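Local coordinates for protein arylalkylamine N-Acetyltransferase like 5b (Aedes aegypti, PDB 4FD4) that probably transfers acyl groups from coenzyme A thioesters to arylalkylamines such as serotonin and dopamine, as a GNAT-fold N-acyltransferase, at residues 19-24 against 47-52; 150-155 against 161-166; 104-109 against 193-198. All coordinates share one frame; numbering follows the deposited sequence.

In the fold
From the N terminus, helix 17-28 and helix 46-53 come first, and interaction 1 joins them by closing a loop of 22 residues. Further on, helix 99-115 supplies residues 104-109, whose partner comes only in the loop between strands 182-188 and 209-216; interaction 3 thus spans 83 residues. Interaction 2 is nested within that span and closes a short turn between helix 143-158 and strand 162-167. Interactions 1 and 3 touch where Ile-104 packs on Asp-48, whereas interactions 2 and 3 lie on opposite sides of the chain's centre. Interaction 1 joins two N-terminal helices of the GNAT fold, interaction 2 fixes helix 143-158 on the central mixed sheet, and interaction 3 links a surface loop to helix 99-115.

Interaction 1. Residues 19-24 against 47-52; sequences QVREIL and DDERFS
Arg-21 and Glu-49 join the two helices through a salt bridge in which NH1 of Arg-21 donates to OE2 of Glu-49. The modelled separation of these atoms, 2.5 Å, is shorter than expected, and its exact value is doubtful. The carboxylate oxygen sits at the edge of the guanidinium, near its plane, but the two flat groups are turned 71° against each other, so one oxygen carries the bridge. Glu-49 reaches across with an extended chain, its CG anti to the backbone N (chi1 -170°). The near-anti first two torsions of Arg-21 lay its CG and CD over the face of the Glu-49 carboxylate, with CD 3.5 Å from OE2 of Glu-49, and the bend at chi3 (-62°) turns the guanidinium back so that NH1 meets OE2. Each partner is also held from its own side: NH2 of Arg-21 pairs with Glu-18, and OE1 of Glu-49 is hydrogen-bonded to His-44, an arrangement that would limit rotation of both groups.

One turn further along each helix the contact becomes apolar. A methyl of Leu-24, CD1, lies 3.8 Å from CB of Ser-52, while the hydroxyl of Ser-52 is hydrogen-bonded to Tyr-29. This is packing between two N-terminal helices of the GNAT fold, widened by Leu-53 touching Val-20, Arg-21 and Leu-24, with Ile-23 and Leu-24 resting on strand 71-81 and Asp-48 against helix 99-115.

Interaction 2. Residues 150-155 against 161-166; sequences FQMDLS and KAISGD
Helix 143-158 packs on strand 162-167 through the buried side chain of Ile-163, which meets Met-152, Gln-151 and Ser-155. This is the second half of a beta-alpha-beta crossover, in which strand 126-134 leads through the helix to a parallel neighbouring strand in the GNAT fold. The axes of the short segments 150-155 and 162-166 approach to 9.0 Å at 146°, so the chain nearly reverses direction on leaving the helix.

No hydrogen bond crosses the contact. Ile-163 points at the helix, and with CG1 anti to the backbone N (chi1 -174°) its extended arm carries CD1 against the helix surface. That methyl lies 4.1 Å from the carbonyl carbon of Gln-151. Ile-163 also touches Tyr-127 and Val-129 of strand 126-134, while Met-152 reaches Leu-179 and Met-181. The amide of Gln-151 turns to other partners, Tyr-127 through OE1 and Ser-76 and Thr-60 through NE2.

Ser-155 bends its hydroxyl back to its own helix, where OG lies 2.9 Å from the carbonyl O of both Gln-151 and Met-152; the same OG is 4.1 Å from CD1 of Ile-163. Met-152 and Ile-163 cross at about a right angle, with CG of Met-152 3.8 Å from CD1 of Ile-163.

Interaction 3. Residues 104-109 against 193-198; sequences ILKLLA and RDEKGE
Lys-106 on helix 99-115 faces a type I beta turn, Asp-194 to Gly-197, whose backbone is closed by Gly-197 N donating to Asp-194 O at 3.0 Å; the nearest CA atoms across the contact, those of Lys-106 and Asp-194, are 7.8 Å apart. The lysine stretches out fully beyond CG, carrying its ammonium to the carboxylate of Glu-195. NZ of Lys-106 lies 3.3 Å from OE2 of Glu-195, a salt bridge with a weak hydrogen bond. Glu-195 comes to meet it by folding at chi2 (-83°), and the two side chains cross at about a right angle. The same oxygen, OE2 of Glu-195, is also 3.5 Å from NZ of Lys-196, so one carboxylate draws two lysines into a small network.

A water donates to OD2 of Asp-194 and weakly accepts from NZ of Lys-106. OD1 of Asp-194 braces the turn, accepting from Glu-198 N at 2.9 Å and, weakly, from Lys-196 N. Next along the helix, Leu-107 packs on Tyr-192 and Phe-201 of the same loop. With Asp-194 N bonded to Glu-198 O at 3.2 Å and Gly-197 left-handed (phi 87°), the loop forms a type I turn with a G1 beta bulge, loosely tethered to the helix.

Interaction 1. Residues 19-24 against 47-52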
loop_
_atom_site.group_PDB
_atom_site.type_symbol
_atom_site.label_atom_id
_atom_site.label_comp_id
_atom_site.label_asym_id
_atom_site.label_seq_id
_atom_site.Cartn_x
_atom_site.Cartn_y
_atom_site.Cartn_z
ATOM N N GLN A 19 -9.616 5.785 -14.522
ATOM C CA GLN A 19 -9.274 6.925 -13.677
ATOM C C GLN A 19 -8.388 6.489 -12.505
ATOM O O GLN A 19 -7.465 7.214 -12.118
ATOM C CB GLN A 19 -10.519 7.652 -13.176
ATOM C CG GLN A 19 -11.327 8.305 -14.291
ATOM C CD GLN A 19 -12.338 7.356 -14.898
ATOM O OE1 GLN A 19 -12.000 6.526 -15.747
ATOM N NE2 GLN A 19 -13.595 7.472 -14.464
ATOM N N VAL A 20 -8.637 5.301 -11.955
ATOM C CA VAL A 20 -7.811 4.859 -10.835
ATOM C C VAL A 20 -6.409 4.694 -11.409
ATOM O O VAL A 20 -5.426 5.196 -10.849
ATOM C CB VAL A 20 -8.335 3.549 -10.206
ATOM C CG1 VAL A 20 -7.407 3.070 -9.089
ATOM C CG2 VAL A 20 -9.768 3.751 -9.652
ATOM N N ARG A 21 -6.333 4.079 -12.589
ATOM C CA ARG A 21 -5.036 3.861 -13.208
ATOM C C ARG A 21 -4.329 5.216 -13.287
ATOM O O ARG A 21 -3.151 5.358 -12.890
ATOM C CB ARG A 21 -5.195 3.220 -14.604
ATOM C CG ARG A 21 -3.913 2.594 -15.180
ATOM C CD ARG A 21 -4.008 2.345 -16.703
ATOM N NE ARG A 21 -5.066 1.406 -17.073
ATOM C CZ ARG A 21 -4.913 0.083 -17.148
ATOM N NH1 ARG A 21 -3.736 -0.471 -16.876
ATOM N NH2 ARG A 21 -5.938 -0.691 -17.496
ATOM N N GLU A 22 -4.994 6.229 -13.796
ATOM C CA GLU A 22 -4.331 7.512 -13.972
ATOM C C GLU A 22 -3.823 8.077 -12.683
ATOM O O GLU A 22 -2.734 8.551 -12.664
ATOM C CB GLU A 22 -5.198 8.563 -14.645
ATOM C CG GLU A 22 -4.439 9.871 -14.979
ATOM C CD GLU A 22 -4.354 10.930 -13.823
ATOM O OE1 GLU A 22 -5.255 11.045 -12.977
ATOM O OE2 GLU A 22 -3.383 11.695 -13.798
ATOM N N ILE A 23 -4.625 8.051 -11.618
ATOM C CA ILE A 23 -4.130 8.678 -10.404
ATOM C C ILE A 23 -2.894 7.915 -9.921
ATOM O O ILE A 23 -1.912 8.523 -9.452
ATOM C CB ILE A 23 -5.237 8.869 -9.311
ATOM C CG1 ILE A 23 -4.678 9.619 -8.096
ATOM C CG2 ILE A 23 -5.895 7.550 -8.948
ATOM C CD1 ILE A 23 -4.579 11.123 -8.296
ATOM N N LEU A 24 -2.895 6.590 -10.103
ATOM C CA LEU A 24 -1.740 5.816 -9.662
ATOM C C LEU A 24 -0.511 6.232 -10.462
ATOM O O LEU A 24 0.571 6.411 -9.908
ATOM C CB LEU A 24 -1.975 4.299 -9.804
ATOM C CG LEU A 24 -2.956 3.658 -8.817
ATOM C CD1 LEU A 24 -3.173 2.179 -9.188
ATOM C CD2 LEU A 24 -2.478 3.790 -7.368
ATOM N N ASP A 47 2.651 -5.635 -14.451
ATOM C CA ASP A 47 2.147 -6.602 -13.470
ATOM C C ASP A 47 1.878 -5.984 -12.083
ATOM O O ASP A 47 0.947 -6.404 -11.370
ATOM C CB ASP A 47 2.917 -7.954 -13.433
ATOM C CG ASP A 47 4.434 -7.820 -13.529
ATOM O OD1 ASP A 47 5.109 -8.881 -13.407
ATOM O OD2 ASP A 47 4.961 -6.706 -13.730
ATOM N N ASP A 48 2.661 -4.950 -11.762
ATOM C CA ASP A 48 2.510 -4.123 -10.570
ATOM C C ASP A 48 1.141 -3.434 -10.642
ATOM O O ASP A 48 0.285 -3.535 -9.742
ATOM C CB ASP A 48 3.641 -3.079 -10.606
ATOM C CG ASP A 48 3.887 -2.402 -9.271
ATOM O OD1 ASP A 48 5.057 -2.057 -8.990
ATOM O OD2 ASP A 48 2.922 -2.203 -8.505
ATOM N N GLU A 49 0.940 -2.731 -11.750
ATOM C CA GLU A 49 -0.305 -2.055 -12.021
ATOM C C GLU A 49 -1.510 -2.996 -11.943
ATOM O O GLU A 49 -2.541 -2.679 -11.333
ATOM C CB GLU A 49 -0.209 -1.433 -13.416
ATOM C CG GLU A 49 -1.314 -0.501 -13.776
ATOM C CD GLU A 49 -0.949 0.323 -15.001
ATOM O OE1 GLU A 49 -0.135 1.268 -14.874
ATOM O OE2 GLU A 49 -1.453 -0.007 -16.087
ATOM N N ARG A 50 -1.391 -4.164 -12.559
ATOM C CA ARG A 50 -2.474 -5.132 -12.522
ATOM C C ARG A 50 -2.814 -5.534 -11.094
ATOM O O ARG A 50 -3.997 -5.688 -10.745
ATOM C CB ARG A 50 -2.128 -6.381 -13.335
ATOM C CG ARG A 50 -3.280 -7.370 -13.440
ATOM C CD ARG A 50 -2.984 -8.503 -14.415
ATOM N NE ARG A 50 -1.789 -9.240 -14.021
ATOM C CZ ARG A 50 -0.624 -9.166 -14.657
ATOM N NH1 ARG A 50 -0.501 -8.395 -15.735
ATOM N NH2 ARG A 50 0.416 -9.868 -14.218
ATOM N N PHE A 51 -1.782 -5.731 -10.278
ATOM C CA PHE A 51 -2.019 -6.050 -8.873
ATOM C C PHE A 51 -2.847 -4.945 -8.216
ATOM O O PHE A 51 -3.883 -5.210 -7.608
ATOM C CB PHE A 51 -0.705 -6.210 -8.117
ATOM C CG PHE A 51 -0.883 -6.430 -6.619
ATOM C CD1 PHE A 51 -0.643 -5.404 -5.717
ATOM C CD2 PHE A 51 -1.288 -7.664 -6.130
ATOM C CE1 PHE A 51 -0.810 -5.601 -4.341
ATOM C CE2 PHE A 51 -1.450 -7.876 -4.757
ATOM C CZ PHE A 51 -1.213 -6.844 -3.865
ATOM N N SER A 52 -2.387 -3.705 -8.338
ATOM C CA SER A 52 -3.089 -2.610 -7.683
ATOM C C SER A 52 -4.535 -2.444 -8.161
ATOM O O SER A 52 -5.439 -2.221 -7.358
ATOM C CB SER A 52 -2.305 -1.308 -7.832
ATOM O OG SER A 52 -1.017 -1.457 -7.265
#

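Interaction 2. Residues 150-155 against 161-166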
loop_
_atom_site.group_PDB
_atom_site.type_symbol
_atom_site.label_atom_id
_atom_site.label_comp_id
_atom_site.label_asym_id
_atom_site.label_seq_id
_atom_site.Cartn_x
_atom_site.Cartn_y
_atom_site.Cartn_z
ATOM N N PHE A 150 -11.140 6.760 6.252
ATOM C CA PHE A 150 -12.197 6.165 5.449
ATOM C C PHE A 150 -11.925 4.660 5.363
ATOM O O PHE A 150 -12.840 3.852 5.541
ATOM C CB PHE A 150 -12.298 6.846 4.070
ATOM C CG PHE A 150 -13.499 6.414 3.243
ATOM C CD1 PHE A 150 -14.500 7.325 2.906
ATOM C CD2 PHE A 150 -13.620 5.096 2.791
ATOM C CE1 PHE A 150 -15.617 6.934 2.141
ATOM C CE2 PHE A 150 -14.730 4.697 2.019
ATOM C CZ PHE A 150 -15.720 5.614 1.692
ATOM N N GLN A 151 -10.669 4.277 5.132
ATOM C CA GLN A 151 -10.337 2.845 5.043
ATOM C C GLN A 151 -10.598 2.130 6.380
ATOM O O GLN A 151 -11.084 0.996 6.411
ATOM C CB GLN A 151 -8.891 2.641 4.569
ATOM C CG GLN A 151 -8.654 2.938 3.074
ATOM C CD GLN A 151 -9.161 1.831 2.145
ATOM O OE1 GLN A 151 -10.066 1.073 2.500
ATOM N NE2 GLN A 151 -8.569 1.737 0.948
ATOM N N MET A 152 -10.276 2.791 7.486
ATOM C CA MET A 152 -10.585 2.224 8.804
ATOM C C MET A 152 -12.090 2.006 9.002
ATOM O O MET A 152 -12.523 0.936 9.414
ATOM C CB MET A 152 -10.048 3.120 9.920
ATOM C CG MET A 152 -8.544 3.061 10.119
ATOM S SD MET A 152 -7.958 4.382 11.220
ATOM C CE MET A 152 -6.291 3.805 11.561
ATOM N N ASP A 153 -12.876 3.038 8.711
ATOM C CA ASP A 153 -14.327 2.986 8.882
ATOM C C ASP A 153 -14.949 1.903 8.020
ATOM O O ASP A 153 -15.832 1.157 8.457
ATOM C CB ASP A 153 -14.943 4.348 8.523
ATOM C CG ASP A 153 -14.522 5.446 9.482
ATOM O OD1 ASP A 153 -14.020 5.109 10.574
ATOM O OD2 ASP A 153 -14.690 6.640 9.146
ATOM N N LEU A 154 -14.472 1.824 6.782
ATOM C CA LEU A 154 -14.985 0.881 5.808
ATOM C C LEU A 154 -14.660 -0.552 6.214
ATOM O O LEU A 154 -15.536 -1.428 6.215
ATOM C CB LEU A 154 -14.379 1.190 4.429
ATOM C CG LEU A 154 -14.870 0.313 3.281
ATOM C CD1 LEU A 154 -16.374 0.525 3.055
ATOM C CD2 LEU A 154 -14.097 0.633 2.005
ATOM N N SER A 155 -13.398 -0.796 6.560
ATOM C CA SER A 155 -12.998 -2.143 6.950
ATOM C C SER A 155 -13.804 -2.547 8.179
ATOM O O SER A 155 -14.275 -3.680 8.271
ATOM C CB SER A 155 -11.493 -2.232 7.205
ATOM O OG SER A 155 -11.069 -1.282 8.166
ATOM N N LYS A 161 -11.569 -7.197 11.895
ATOM C CA LYS A 161 -11.278 -6.975 13.304
ATOM C C LYS A 161 -9.974 -6.216 13.482
ATOM O O LYS A 161 -9.651 -5.803 14.588
ATOM C CB LYS A 161 -11.252 -8.297 14.085
ATOM C CG LYS A 161 -12.606 -9.002 14.144
ATOM C CD LYS A 161 -13.747 -8.012 14.347
ATOM C CE LYS A 161 -14.408 -8.160 15.717
ATOM N NZ LYS A 161 -15.230 -9.410 15.838
ATOM N N ALA A 162 -9.231 -6.032 12.391
ATOM C CA ALA A 162 -7.959 -5.311 12.441
ATOM C C ALA A 162 -7.571 -4.716 11.082
ATOM O O ALA A 162 -7.911 -5.276 10.035
ATOM C CB ALA A 162 -6.840 -6.227 12.960
ATOM N N ILE A 163 -6.856 -3.593 11.113
ATOM C CA ILE A 163 -6.329 -2.970 9.899
ATOM C C ILE A 163 -4.828 -2.732 10.034
ATOM O O ILE A 163 -4.349 -2.425 11.125
ATOM C CB ILE A 163 -7.018 -1.623 9.607
ATOM C CG1 ILE A 163 -6.557 -1.061 8.257
ATOM C CG2 ILE A 163 -6.720 -0.627 10.709
ATOM C CD1 ILE A 163 -7.249 0.265 7.880
ATOM N N SER A 164 -4.089 -2.873 8.933
ATOM C CA SER A 164 -2.646 -2.673 8.940
ATOM C C SER A 164 -2.167 -2.009 7.666
ATOM O O SER A 164 -2.942 -1.796 6.731
ATOM C CB SER A 164 -1.900 -4.001 9.136
ATOM O OG SER A 164 -2.327 -4.981 8.208
ATOM N N GLY A 165 -0.884 -1.680 7.631
ATOM C CA GLY A 165 -0.294 -1.106 6.436
ATOM C C GLY A 165 1.219 -1.095 6.462
ATOM O O GLY A 165 1.838 -1.136 7.532
ATOM N N ASP A 166 1.812 -1.059 5.273
ATOM C CA ASP A 166 3.242 -0.868 5.129
ATOM C C ASP A 166 3.466 0.589 4.735
ATOM O O ASP A 166 3.175 0.990 3.608
ATOM C CB ASP A 166 3.811 -1.809 4.060
ATOM C CG ASP A 166 3.588 -3.275 4.392
ATOM O OD1 ASP A 166 3.711 -3.646 5.581
ATOM O OD2 ASP A 166 3.271 -4.054 3.468
#

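Interaction 3. Residues 104-109 against 193-198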
loop_
_atom_site.group_PDB
_atom_site.type_symbol
_atom_site.label_atom_id
_atom_site.label_comp_id
_atom_site.label_asym_id
_atom_site.label_seq_id
_atom_site.Cartn_x
_atom_site.Cartn_y
_atom_site.Cartn_z
ATOM N N ILE A 104 9.712 -7.262 -5.928
ATOM C CA ILE A 104 8.889 -6.443 -5.029
ATOM C C ILE A 104 7.909 -7.316 -4.252
ATOM O O ILE A 104 7.733 -7.150 -3.038
ATOM C CB ILE A 104 8.156 -5.302 -5.773
ATOM C CG1 ILE A 104 9.176 -4.261 -6.245
ATOM C CG2 ILE A 104 7.141 -4.630 -4.851
ATOM C CD1 ILE A 104 8.607 -3.231 -7.222
ATOM N N LEU A 105 7.297 -8.261 -4.951
ATOM C CA LEU A 105 6.384 -9.225 -4.341
ATOM C C LEU A 105 7.054 -9.997 -3.210
ATOM O O LEU A 105 6.452 -10.188 -2.148
ATOM C CB LEU A 105 5.878 -10.208 -5.393
ATOM C CG LEU A 105 4.483 -9.969 -5.948
ATOM C CD1 LEU A 105 4.223 -10.907 -7.133
ATOM C CD2 LEU A 105 3.450 -10.183 -4.846
ATOM N N LYS A 106 8.288 -10.445 -3.433
ATOM C CA LYS A 106 9.037 -11.102 -2.352
ATOM C C LYS A 106 9.285 -10.193 -1.171
ATOM O O LYS A 106 9.157 -10.619 -0.015
ATOM C CB LYS A 106 10.369 -11.661 -2.856
ATOM C CG LYS A 106 10.239 -12.817 -3.827
ATOM C CD LYS A 106 11.604 -13.089 -4.429
ATOM C CE LYS A 106 11.545 -14.162 -5.493
ATOM N NZ LYS A 106 12.916 -14.487 -5.968
ATOM N N LEU A 107 9.655 -8.947 -1.446
ATOM C CA LEU A 107 9.793 -7.969 -0.361
ATOM C C LEU A 107 8.502 -7.764 0.459
ATOM O O LEU A 107 8.524 -7.760 1.698
ATOM C CB LEU A 107 10.292 -6.630 -0.899
ATOM C CG LEU A 107 10.252 -5.444 0.065
ATOM C CD1 LEU A 107 11.146 -5.675 1.291
ATOM C CD2 LEU A 107 10.676 -4.182 -0.673
ATOM N N LEU A 108 7.387 -7.587 -0.237
ATOM C CA LEU A 108 6.077 -7.411 0.397
ATOM C C LEU A 108 5.706 -8.621 1.240
ATOM O O LEU A 108 5.196 -8.492 2.362
ATOM C CB LEU A 108 4.994 -7.194 -0.663
ATOM C CG LEU A 108 5.111 -5.915 -1.491
ATOM C CD1 LEU A 108 3.994 -5.843 -2.543
ATOM C CD2 LEU A 108 5.076 -4.705 -0.581
ATOM N N ALA A 109 5.939 -9.799 0.668
ATOM C CA ALA A 109 5.726 -11.055 1.368
ATOM C C ALA A 109 6.545 -11.089 2.659
ATOM O O ALA A 109 6.040 -11.489 3.706
ATOM C CB ALA A 109 6.086 -12.239 0.466
ATOM N N ARG A 193 17.929 -7.940 1.546
ATOM C CA ARG A 193 18.640 -8.891 0.706
ATOM C C ARG A 193 17.685 -10.026 0.367
ATOM O O ARG A 193 17.045 -10.569 1.260
ATOM C CB ARG A 193 19.829 -9.475 1.472
ATOM C CG ARG A 193 20.907 -8.481 1.839
ATOM C CD ARG A 193 21.573 -7.924 0.598
ATOM N NE ARG A 193 22.657 -7.024 0.969
ATOM C CZ ARG A 193 22.478 -5.751 1.305
ATOM N NH1 ARG A 193 21.253 -5.234 1.309
ATOM N NH2 ARG A 193 23.518 -4.996 1.638
ATOM N N ASP A 194 17.577 -10.399 -0.905
ATOM C CA ASP A 194 16.742 -11.550 -1.242
ATOM C C ASP A 194 17.467 -12.865 -0.897
ATOM O O ASP A 194 18.522 -12.841 -0.252
ATOM C CB ASP A 194 16.263 -11.502 -2.698
ATOM C CG ASP A 194 17.382 -11.742 -3.693
ATOM O OD1 ASP A 194 18.544 -11.914 -3.260
ATOM O OD2 ASP A 194 17.092 -11.747 -4.909
ATOM N N GLU A 195 16.902 -14.001 -1.298
ATOM C CA GLU A 195 17.488 -15.304 -0.955
ATOM C C GLU A 195 18.830 -15.544 -1.659
ATOM O O GLU A 195 19.631 -16.378 -1.224
ATOM C CB GLU A 195 16.508 -16.450 -1.237
ATOM C CG GLU A 195 16.433 -16.911 -2.686
ATOM C CD GLU A 195 15.509 -16.055 -3.538
ATOM O OE1 GLU A 195 14.880 -15.125 -2.989
ATOM O OE2 GLU A 195 15.409 -16.315 -4.758
ATOM N N LYS A 196 19.071 -14.794 -2.728
ATOM C CA LYS A 196 20.320 -14.864 -3.483
ATOM C C LYS A 196 21.412 -14.079 -2.787
ATOM O O LYS A 196 22.587 -14.187 -3.140
ATOM C CB LYS A 196 20.121 -14.288 -4.890
ATOM C CG LYS A 196 19.645 -15.282 -5.939
ATOM C CD LYS A 196 18.835 -16.410 -5.323
ATOM C CE LYS A 196 18.475 -17.470 -6.364
ATOM N NZ LYS A 196 17.850 -18.686 -5.751
ATOM N N GLY A 197 21.019 -13.276 -1.803
ATOM C CA GLY A 197 21.941 -12.383 -1.124
ATOM C C GLY A 197 22.078 -11.042 -1.827
ATOM O O GLY A 197 22.948 -10.243 -1.489
ATOM N N GLU A 198 21.207 -10.785 -2.797
ATOM C CA GLU A 198 21.310 -9.587 -3.628
ATOM C C GLU A 198 20.627 -8.361 -3.021
ATOM O O GLU A 198 19.475 -8.438 -2.564
ATOM C CB GLU A 198 20.726 -9.872 -5.010
ATOM C CG GLU A 198 21.054 -8.824 -6.061
ATOM C CD GLU A 198 20.635 -9.252 -7.461
ATOM O OE1 GLU A 198 20.599 -8.377 -8.356
ATOM O OE2 GLU A 198 20.352 -10.459 -7.667
HETATM O O HOH W 1 14.114 -11.423 -5.313
#